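Local coordinates for Alr1010 protein (Nostoc, PDB 3URG) that probably binds calcium, being the cyanobacterial calcium-binding protein CcbP, and in this crystal holds a sodium ion and a thionitrobenzoate group, at residues D58-P63 against L86-D91; D97-V102 against V112-L117. One frame throughout, in Å; residues are numbered along the deposited sequence.

Interaction 1 (D58-P63 against L86-D91). With NA (sodium ion), chain C; MNB (5-mercapto-2-nitro-benzoic acid), chain B.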
ATOM      1  N   ASP A  58       5.344   4.202   8.723  1.00 37.07           N
ATOM      2  CA  ASP A  58       5.914   5.463   9.175  1.00 40.88           C
ATOM      3  C   ASP A  58       5.428   6.678   8.394  1.00 44.80           C
ATOM      4  O   ASP A  58       5.311   7.764   8.950  1.00 45.48           O
ATOM      5  CB  ASP A  58       7.430   5.403   9.066  1.00 45.53           C
ATOM      6  CG  ASP A  58       8.100   5.476  10.408  1.00 71.88           C
ATOM      7  OD1 ASP A  58       8.195   6.600  10.955  1.00 77.86           O
ATOM      8  OD2 ASP A  58       8.514   4.411  10.917  1.00 77.93           O
ATOM      9  N   THR A  59       5.159   6.489   7.107  1.00 34.55           N
ATOM     10  CA  THR A  59       4.969   7.606   6.188  1.00 32.81           C
ATOM     11  C   THR A  59       3.492   7.929   5.897  1.00 37.56           C
ATOM     12  O   THR A  59       3.136   9.085   5.703  1.00 36.35           O
ATOM     13  CB  THR A  59       5.719   7.340   4.880  1.00 36.49           C
ATOM     14  OG1 THR A  59       7.049   6.885   5.189  1.00 35.30           O
ATOM     15  CG2 THR A  59       5.792   8.606   4.002  1.00 35.61           C
ATOM     16  N   LEU A  60       2.641   6.909   5.855  1.00 35.41           N
ATOM     17  CA  LEU A  60       1.206   7.132   5.679  1.00 33.17           C
ATOM     18  C   LEU A  60       0.685   7.811   6.939  1.00 38.69           C
ATOM     19  O   LEU A  60       1.018   7.401   8.022  1.00 39.47           O
ATOM     20  CB  LEU A  60       0.482   5.803   5.466  1.00 34.39           C
ATOM     21  CG  LEU A  60       0.898   4.989   4.241  1.00 34.25           C
ATOM     22  CD1 LEU A  60       0.178   3.630   4.209  1.00 33.91           C
ATOM     23  CD2 LEU A  60       0.631   5.779   2.960  1.00 36.39           C
ATOM     24  N   GLU A  61      -0.124   8.853   6.816  1.00 36.43           N
ATOM     25  CA  GLU A  61      -0.666   9.489   8.018  1.00 42.47           C
ATOM     26  C   GLU A  61      -2.057   8.971   8.374  1.00 38.24           C
ATOM     27  O   GLU A  61      -3.040   9.419   7.810  1.00 39.41           O
ATOM     28  CB  GLU A  61      -0.686  11.010   7.859  1.00 43.58           C
ATOM     29  CG  GLU A  61       0.693  11.643   8.003  1.00 69.11           C
ATOM     30  CD  GLU A  61       1.312  11.384   9.373  1.00 83.78           C
ATOM     31  OE1 GLU A  61       0.576  11.440  10.387  1.00 82.56           O
ATOM     32  OE2 GLU A  61       2.534  11.122   9.434  1.00 91.31           O
ATOM     33  N   PHE A  62      -2.135   8.026   9.309  1.00 37.10           N
ATOM     34  CA  PHE A  62      -3.420   7.438   9.694  1.00 35.63           C
ATOM     35  C   PHE A  62      -4.145   8.284  10.756  1.00 43.73           C
ATOM     36  O   PHE A  62      -3.504   8.883  11.613  1.00 48.18           O
ATOM     37  CB  PHE A  62      -3.226   6.027  10.249  1.00 36.59           C
ATOM     38  CG  PHE A  62      -2.491   5.100   9.329  1.00 36.26           C
ATOM     39  CD1 PHE A  62      -3.079   4.649   8.160  1.00 38.31           C
ATOM     40  CD2 PHE A  62      -1.228   4.642   9.659  1.00 36.15           C
ATOM     41  CE1 PHE A  62      -2.406   3.772   7.320  1.00 37.27           C
ATOM     42  CE2 PHE A  62      -0.547   3.766   8.821  1.00 31.87           C
ATOM     43  CZ  PHE A  62      -1.137   3.337   7.653  1.00 41.04           C
ATOM     44  N   PRO A  63      -5.485   8.315  10.714  1.00 40.99           N
ATOM     45  CA  PRO A  63      -6.309   7.622   9.728  1.00 37.59           C
ATOM     46  C   PRO A  63      -6.570   8.542   8.561  1.00 38.14           C
ATOM     47  O   PRO A  63      -6.442   9.740   8.696  1.00 41.32           O
ATOM     48  CB  PRO A  63      -7.631   7.389  10.477  1.00 41.08           C
ATOM     49  CG  PRO A  63      -7.582   8.321  11.701  1.00 46.01           C
ATOM     50  CD  PRO A  63      -6.307   9.090  11.658  1.00 44.66           C
ATOM     51  N   LEU A  86      -7.218   2.762   8.728  1.00 38.09           N
ATOM     52  CA  LEU A  86      -6.844   2.882  10.141  1.00 39.09           C
ATOM     53  C   LEU A  86      -5.356   2.678  10.421  1.00 38.86           C
ATOM     54  O   LEU A  86      -4.822   3.199  11.399  1.00 39.47           O
ATOM     55  CB  LEU A  86      -7.644   1.878  10.971  1.00 43.86           C
ATOM     56  CG  LEU A  86      -9.060   2.254  11.438  1.00 53.29           C
ATOM     57  CD1 LEU A  86      -9.660   3.426  10.665  1.00 49.40           C
ATOM     58  CD2 LEU A  86      -9.962   1.040  11.395  1.00 51.87           C
ATOM     59  N   GLY A  87      -4.690   1.901   9.579  1.00 38.10           N
ATOM     60  CA  GLY A  87      -3.286   1.597   9.797  1.00 38.48           C
ATOM     61  C   GLY A  87      -2.879   0.399   8.964  1.00 43.21           C
ATOM     62  O   GLY A  87      -3.693  -0.122   8.198  1.00 43.06           O
ATOM     63  N   MET A  88      -1.624  -0.026   9.089  1.00 38.30           N
ATOM     64  CA  MET A  88      -1.173  -1.233   8.424  1.00 33.30           C
ATOM     65  C   MET A  88      -1.900  -2.401   9.061  1.00 42.78           C
ATOM     66  O   MET A  88      -2.181  -2.382  10.257  1.00 45.49           O
ATOM     67  CB  MET A  88       0.337  -1.423   8.584  1.00 37.36           C
ATOM     68  CG  MET A  88       1.168  -0.253   8.062  1.00 34.96           C
ATOM     69  SD  MET A  88       0.798   0.122   6.335  1.00 36.94           S
ATOM     70  CE  MET A  88       1.498  -1.284   5.472  1.00 35.98           C
ATOM     71  N   ALA A  89      -2.180  -3.417   8.298  1.00 46.73           N
ATOM     72  CA  ALA A  89      -2.731  -4.607   8.852  1.00 51.17           C
ATOM     73  C   ALA A  89      -1.644  -5.263   9.640  1.00 61.04           C
ATOM     74  O   ALA A  89      -0.506  -5.120   9.336  1.00 54.80           O
ATOM     75  CB  ALA A  89      -3.188  -5.483   7.790  1.00 40.28           C
ATOM     76  N   PRO A  90      -2.004  -6.063  10.614  1.00 67.13           N
ATOM     77  CA  PRO A  90      -0.980  -6.782  11.333  1.00 66.57           C
ATOM     78  C   PRO A  90      -0.224  -7.615  10.330  1.00 64.50           C
ATOM     79  O   PRO A  90      -0.714  -7.958   9.289  1.00 66.99           O
ATOM     80  CB  PRO A  90      -1.784  -7.679  12.256  1.00 67.45           C
ATOM     81  CG  PRO A  90      -3.137  -7.721  11.669  1.00 68.28           C
ATOM     82  CD  PRO A  90      -3.344  -6.405  11.105  1.00 69.13           C
ATOM     83  N   ASP A  91       1.032  -7.832  10.621  1.00 63.28           N
ATOM     84  CA  ASP A  91       2.020  -8.208   9.612  1.00 66.69           C
ATOM     85  C   ASP A  91       2.012  -9.693   9.233  1.00 68.91           C
ATOM     86  O   ASP A  91       3.042 -10.241   8.836  1.00 69.65           O
ATOM     87  CB  ASP A  91       3.437  -7.730   9.995  1.00 67.75           C
ATOM     88  CG  ASP A  91       3.913  -8.271  11.342  1.00 68.99           C
ATOM     89  OD1 ASP A  91       3.220  -9.123  11.944  1.00 58.44           O
ATOM     90  OD2 ASP A  91       5.000  -7.835  11.793  1.00 72.85           O
TER
HETATM   91 NA    NA C 127       1.743   6.352  10.259  1.00 47.87          NA
HETATM   92  C6  MNB B 401       7.527  -9.128   9.764  1.00 64.46           C
HETATM   93  C1  MNB B 401       8.332 -10.170  10.096  1.00 72.21           C
HETATM   94  C2  MNB B 401       9.366 -10.565   9.185  1.00 71.67           C
HETATM   95  C3  MNB B 401       9.528  -9.860   7.949  1.00 57.42           C
HETATM   96  C4  MNB B 401       8.688  -8.786   7.613  1.00 47.57           C
HETATM   97  C5  MNB B 401       7.709  -8.413   8.484  1.00 50.42           C
HETATM   98  S5  MNB B 401       6.659  -7.062   8.111  1.00 55.75           S
HETATM   99  C10 MNB B 401       8.051 -10.828  11.412  1.00 82.06           C
HETATM  100  O12 MNB B 401       8.659 -11.809  11.781  1.00 90.33           O
HETATM  101  O11 MNB B 401       7.005 -10.382  12.185  1.00 88.22           O
HETATM  102  N7  MNB B 401      10.279 -11.651   9.417  1.00 79.69           N
HETATM  103  O9  MNB B 401      11.153 -11.951   8.503  1.00 74.71           O
HETATM  104  O8  MNB B 401      10.308 -12.293  10.538  1.00 87.32           O
HETATM  105  O   HOH W   1       3.602   8.154  11.188  1.00 53.85           O
HETATM  106  O   HOH W   2      -0.197   7.738  11.636  1.00 54.27           O
HETATM  107  O   HOH W   3       1.557   4.404  12.333  1.00 45.62           O
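The ring of F62 lies flat against the backbone of G87, whose CA sits 3.3 Å from the ring centroid and only 6° off the ring normal, a CH-pi contact in which G87 offers a CA hydrogen to the middle of the face. The ring is brought here by a first torsion that sets CG anti to the carbonyl carbon (chi1 -55°), while F62 CB rests 3.4 Å from L86 O. M88 meets the same ring at its edge: its chain folds back at chi2 and chi3, and SD stands 5.3 Å from the ring centroid, 78° off the normal and nearest to CZ, in a Met-aromatic contact. L60 CD1 touches the same sulfur at 4.1 Å, the two side chains crossing at about a right angle. At the outer end P63, joined by a cis peptide bond, touches L86 loosely through CB and CD1. No hydrogen bond links the two segments. L60 O binds a sodium ion at 2.6 Å, together with D57 O and three waters. Water 1 donates to D58 O and water 2 accepts from F62 N, and F62 CD2 lies 3.5 Å from the ion. The two segments are thus held to each other by CH-pi, Met-aromatic and aliphatic contacts, while the polar bonding of 58-63 near this point goes to the ion and its waters at the end of helix 45-59.

Interaction 2 (D97-V102 against V112-L117)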
ATOM      1  N   ASP A  97       2.174  -9.072   0.164  1.00 45.92           N
ATOM      2  CA  ASP A  97       1.626  -7.807  -0.301  1.00 40.18           C
ATOM      3  C   ASP A  97       1.548  -6.878   0.886  1.00 33.83           C
ATOM      4  O   ASP A  97       1.735  -7.319   2.024  1.00 37.68           O
ATOM      5  CB  ASP A  97       0.221  -8.042  -0.868  1.00 38.08           C
ATOM      6  CG  ASP A  97      -0.150  -7.049  -1.951  1.00 43.84           C
ATOM      7  OD1 ASP A  97       0.384  -5.912  -1.952  1.00 35.18           O
ATOM      8  OD2 ASP A  97      -0.994  -7.405  -2.803  1.00 45.24           O
ATOM      9  N   MET A  98       1.274  -5.596   0.627  1.00 29.82           N
ATOM     10  CA  MET A  98       1.078  -4.619   1.694  1.00 27.27           C
ATOM     11  C   MET A  98      -0.414  -4.427   1.970  1.00 36.28           C
ATOM     12  O   MET A  98      -1.140  -3.941   1.107  1.00 30.07           O
ATOM     13  CB  MET A  98       1.727  -3.277   1.319  1.00 27.18           C
ATOM     14  CG  MET A  98       3.270  -3.372   1.200  1.00 34.40           C
ATOM     15  SD  MET A  98       4.020  -3.549   2.846  1.00 37.06           S
ATOM     16  CE  MET A  98       4.626  -5.231   2.849  1.00 37.53           C
ATOM     17  N   TYR A  99      -0.856  -4.810   3.169  1.00 31.71           N
ATOM     18  CA  TYR A  99      -2.265  -4.719   3.541  1.00 30.99           C
ATOM     19  C   TYR A  99      -2.465  -3.639   4.585  1.00 33.27           C
ATOM     20  O   TYR A  99      -1.599  -3.408   5.426  1.00 32.46           O
ATOM     21  CB  TYR A  99      -2.788  -6.057   4.094  1.00 39.00           C
ATOM     22  CG  TYR A  99      -2.847  -7.163   3.067  1.00 38.05           C
ATOM     23  CD1 TYR A  99      -3.993  -7.379   2.312  1.00 32.99           C
ATOM     24  CD2 TYR A  99      -1.756  -7.991   2.852  1.00 40.02           C
ATOM     25  CE1 TYR A  99      -4.048  -8.387   1.363  1.00 37.78           C
ATOM     26  CE2 TYR A  99      -1.798  -9.003   1.908  1.00 41.18           C
ATOM     27  CZ  TYR A  99      -2.948  -9.195   1.165  1.00 45.74           C
ATOM     28  OH  TYR A  99      -2.995 -10.200   0.229  1.00 52.28           O
ATOM     29  N   VAL A 100      -3.608  -2.970   4.518  1.00 30.16           N
ATOM     30  CA  VAL A 100      -3.974  -2.017   5.537  1.00 33.18           C
ATOM     31  C   VAL A 100      -5.306  -2.431   6.129  1.00 39.98           C
ATOM     32  O   VAL A 100      -6.087  -3.159   5.513  1.00 35.77           O
ATOM     33  CB  VAL A 100      -4.099  -0.600   4.975  1.00 32.88           C
ATOM     34  CG1 VAL A 100      -2.704  -0.047   4.570  1.00 32.87           C
ATOM     35  CG2 VAL A 100      -5.070  -0.582   3.799  1.00 33.33           C
ATOM     36  N   GLU A 101      -5.565  -1.968   7.337  1.00 40.39           N
ATOM     37  CA  GLU A 101      -6.864  -2.179   7.931  1.00 48.49           C
ATOM     38  C   GLU A 101      -7.765  -0.989   7.663  1.00 36.77           C
ATOM     39  O   GLU A 101      -7.343   0.153   7.833  1.00 38.43           O
ATOM     40  CB  GLU A 101      -6.733  -2.354   9.424  1.00 65.08           C
ATOM     41  CG  GLU A 101      -7.966  -1.887  10.130  1.00 83.89           C
ATOM     42  CD  GLU A 101      -7.894  -2.181  11.583  1.00102.65           C
ATOM     43  OE1 GLU A 101      -8.876  -1.909  12.307  1.00112.35           O
ATOM     44  OE2 GLU A 101      -6.833  -2.690  11.993  1.00104.94           O
ATOM     45  N   VAL A 102      -9.011  -1.265   7.269  1.00 32.45           N
ATOM     46  CA  VAL A 102      -9.982  -0.219   6.926  1.00 29.96           C
ATOM     47  C   VAL A 102     -11.302  -0.466   7.644  1.00 41.15           C
ATOM     48  O   VAL A 102     -11.638  -1.611   7.946  1.00 39.59           O
ATOM     49  CB  VAL A 102     -10.238  -0.146   5.400  1.00 33.73           C
ATOM     50  CG1 VAL A 102      -8.886  -0.098   4.637  1.00 32.81           C
ATOM     51  CG2 VAL A 102     -11.062  -1.329   4.914  1.00 33.72           C
ATOM     52  N   VAL A 112     -14.569  -3.944  10.479  1.00 44.12           N
ATOM     53  CA  VAL A 112     -13.178  -3.759  10.069  1.00 43.85           C
ATOM     54  C   VAL A 112     -12.762  -4.815   9.048  1.00 46.08           C
ATOM     55  O   VAL A 112     -13.152  -5.979   9.149  1.00 45.85           O
ATOM     56  CB  VAL A 112     -12.232  -3.819  11.262  1.00 45.99           C
ATOM     57  CG1 VAL A 112     -10.815  -3.577  10.810  1.00 43.25           C
ATOM     58  CG2 VAL A 112     -12.644  -2.790  12.305  1.00 55.64           C
ATOM     59  N   TYR A 113     -11.976  -4.404   8.061  1.00 37.40           N
ATOM     60  CA  TYR A 113     -11.566  -5.315   6.997  1.00 37.53           C
ATOM     61  C   TYR A 113     -10.070  -5.198   6.752  1.00 37.05           C
ATOM     62  O   TYR A 113      -9.440  -4.216   7.138  1.00 37.55           O
ATOM     63  CB  TYR A 113     -12.282  -4.987   5.685  1.00 36.72           C
ATOM     64  CG  TYR A 113     -13.793  -5.022   5.729  1.00 38.03           C
ATOM     65  CD1 TYR A 113     -14.499  -6.127   5.254  1.00 37.86           C
ATOM     66  CD2 TYR A 113     -14.518  -3.934   6.208  1.00 40.76           C
ATOM     67  CE1 TYR A 113     -15.900  -6.155   5.280  1.00 51.25           C
ATOM     68  CE2 TYR A 113     -15.917  -3.950   6.237  1.00 44.34           C
ATOM     69  CZ  TYR A 113     -16.600  -5.060   5.773  1.00 53.74           C
ATOM     70  OH  TYR A 113     -17.980  -5.075   5.804  1.00 60.21           O
ATOM     71  N   THR A 114      -9.509  -6.197   6.086  1.00 35.21           N
ATOM     72  CA  THR A 114      -8.139  -6.105   5.603  1.00 40.49           C
ATOM     73  C   THR A 114      -8.199  -5.870   4.102  1.00 40.02           C
ATOM     74  O   THR A 114      -8.884  -6.595   3.388  1.00 37.74           O
ATOM     75  CB  THR A 114      -7.369  -7.392   5.901  1.00 44.40           C
ATOM     76  OG1 THR A 114      -7.365  -7.614   7.317  1.00 49.87           O
ATOM     77  CG2 THR A 114      -5.939  -7.277   5.421  1.00 43.69           C
ATOM     78  N   ALA A 115      -7.514  -4.830   3.637  1.00 33.72           N
ATOM     79  CA  ALA A 115      -7.515  -4.475   2.229  1.00 35.10           C
ATOM     80  C   ALA A 115      -6.080  -4.312   1.731  1.00 34.91           C
ATOM     81  O   ALA A 115      -5.210  -3.803   2.464  1.00 29.79           O
ATOM     82  CB  ALA A 115      -8.274  -3.161   2.022  1.00 31.61           C
ATOM     83  N   LYS A 116      -5.850  -4.724   0.486  1.00 29.36           N
ATOM     84  CA  LYS A 116      -4.606  -4.413  -0.211  1.00 32.96           C
ATOM     85  C   LYS A 116      -4.488  -2.898  -0.437  1.00 34.81           C
ATOM     86  O   LYS A 116      -5.405  -2.271  -0.969  1.00 30.51           O
ATOM     87  CB  LYS A 116      -4.558  -5.136  -1.563  1.00 36.72           C
ATOM     88  CG  LYS A 116      -4.677  -6.643  -1.447  1.00 44.46           C
ATOM     89  CD  LYS A 116      -4.143  -7.379  -2.653  1.00 56.97           C
ATOM     90  CE  LYS A 116      -5.151  -7.453  -3.771  1.00 62.81           C
ATOM     91  NZ  LYS A 116      -4.841  -8.607  -4.663  1.00 65.22           N
ATOM     92  N   LEU A 117      -3.360  -2.309  -0.044  1.00 27.57           N
ATOM     93  CA  LEU A 117      -3.139  -0.885  -0.289  1.00 26.76           C
ATOM     94  C   LEU A 117      -3.328  -0.561  -1.775  1.00 26.20           C
ATOM     95  O   LEU A 117      -3.799   0.517  -2.127  1.00 30.36           O
ATOM     96  CB  LEU A 117      -1.734  -0.472   0.176  1.00 26.68           C
ATOM     97  CG  LEU A 117      -1.420   1.026   0.152  1.00 31.15           C
ATOM     98  CD1 LEU A 117      -2.447   1.813   0.968  1.00 31.18           C
ATOM     99  CD2 LEU A 117      -0.016   1.290   0.682  1.00 29.67           C
TER
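Backbone hydrogen bonds join V100 to A115 and V102 to Y113 in both directions, the shortest from V100 N to A115 O at 2.7 Å. Past the V100-A115 pair, L117 N reaches M98 O at 3.0 Å, in the carbonyl plane and nearly straight (172°). CA-H...O contacts fill the gaps, among them E101 CA to Y113 O at 3.4 Å. These strands form an antiparallel beta hairpin, with 111-116 at one margin of the five-stranded sheet and 99-104 next to it. Apolar contacts gather on the face carrying V100, V102, Y113 and A115: V102 spreads its two methyls, CG1 meeting A115 CB and CG2 lying 3.9 Å from Y113 CB, while V100 CG1 meets L117 CD1. Y113 also packs its ring against that of W68. The Y99 ring lies alongside K116, both side chains pointing the same way, with CE1 3.4 Å from K116 CG; T114 keeps OG1 beside its backbone N (chi1 -59°), which leaves CG2 as the branch that comes across Y99 CB at 3.6 Å. A serine in place of this tyrosine would probably leave the K116 methylenes without their flanking ring and the T114 methyl poorly covered. Among charged groups, D97 OD2 approaches K116 CD at 3.2 Å but stays 4.4 Å from K116 NZ, too far for a salt bridge, while D97 OD1 accepts a bond from M98 N.

How the interactions relate
Strand 99-104 connects the two contacts: L86 N lies 2.8 Å from E101 O and G87 O 2.8 Å from E101 N, probable hydrogen bonds tying segment 86-91 of interaction 1 to the hairpin of interaction 2. M88 packs next along the strand, its CE 3.8 Å from Y99 O. The contact centres lie about 9 Å apart. Interaction 1 spans both bound groups: L60 binds the sodium ion through its carbonyl oxygen, and D91 belongs to the thionitrobenzoate pocket, its OD2 3.3 Å from ligand O11. Interaction 2 stands back from them, the side chain of M98 about 6 Å from the ligand and that of V100 about 10 Å from the sodium ion, between nearest atoms.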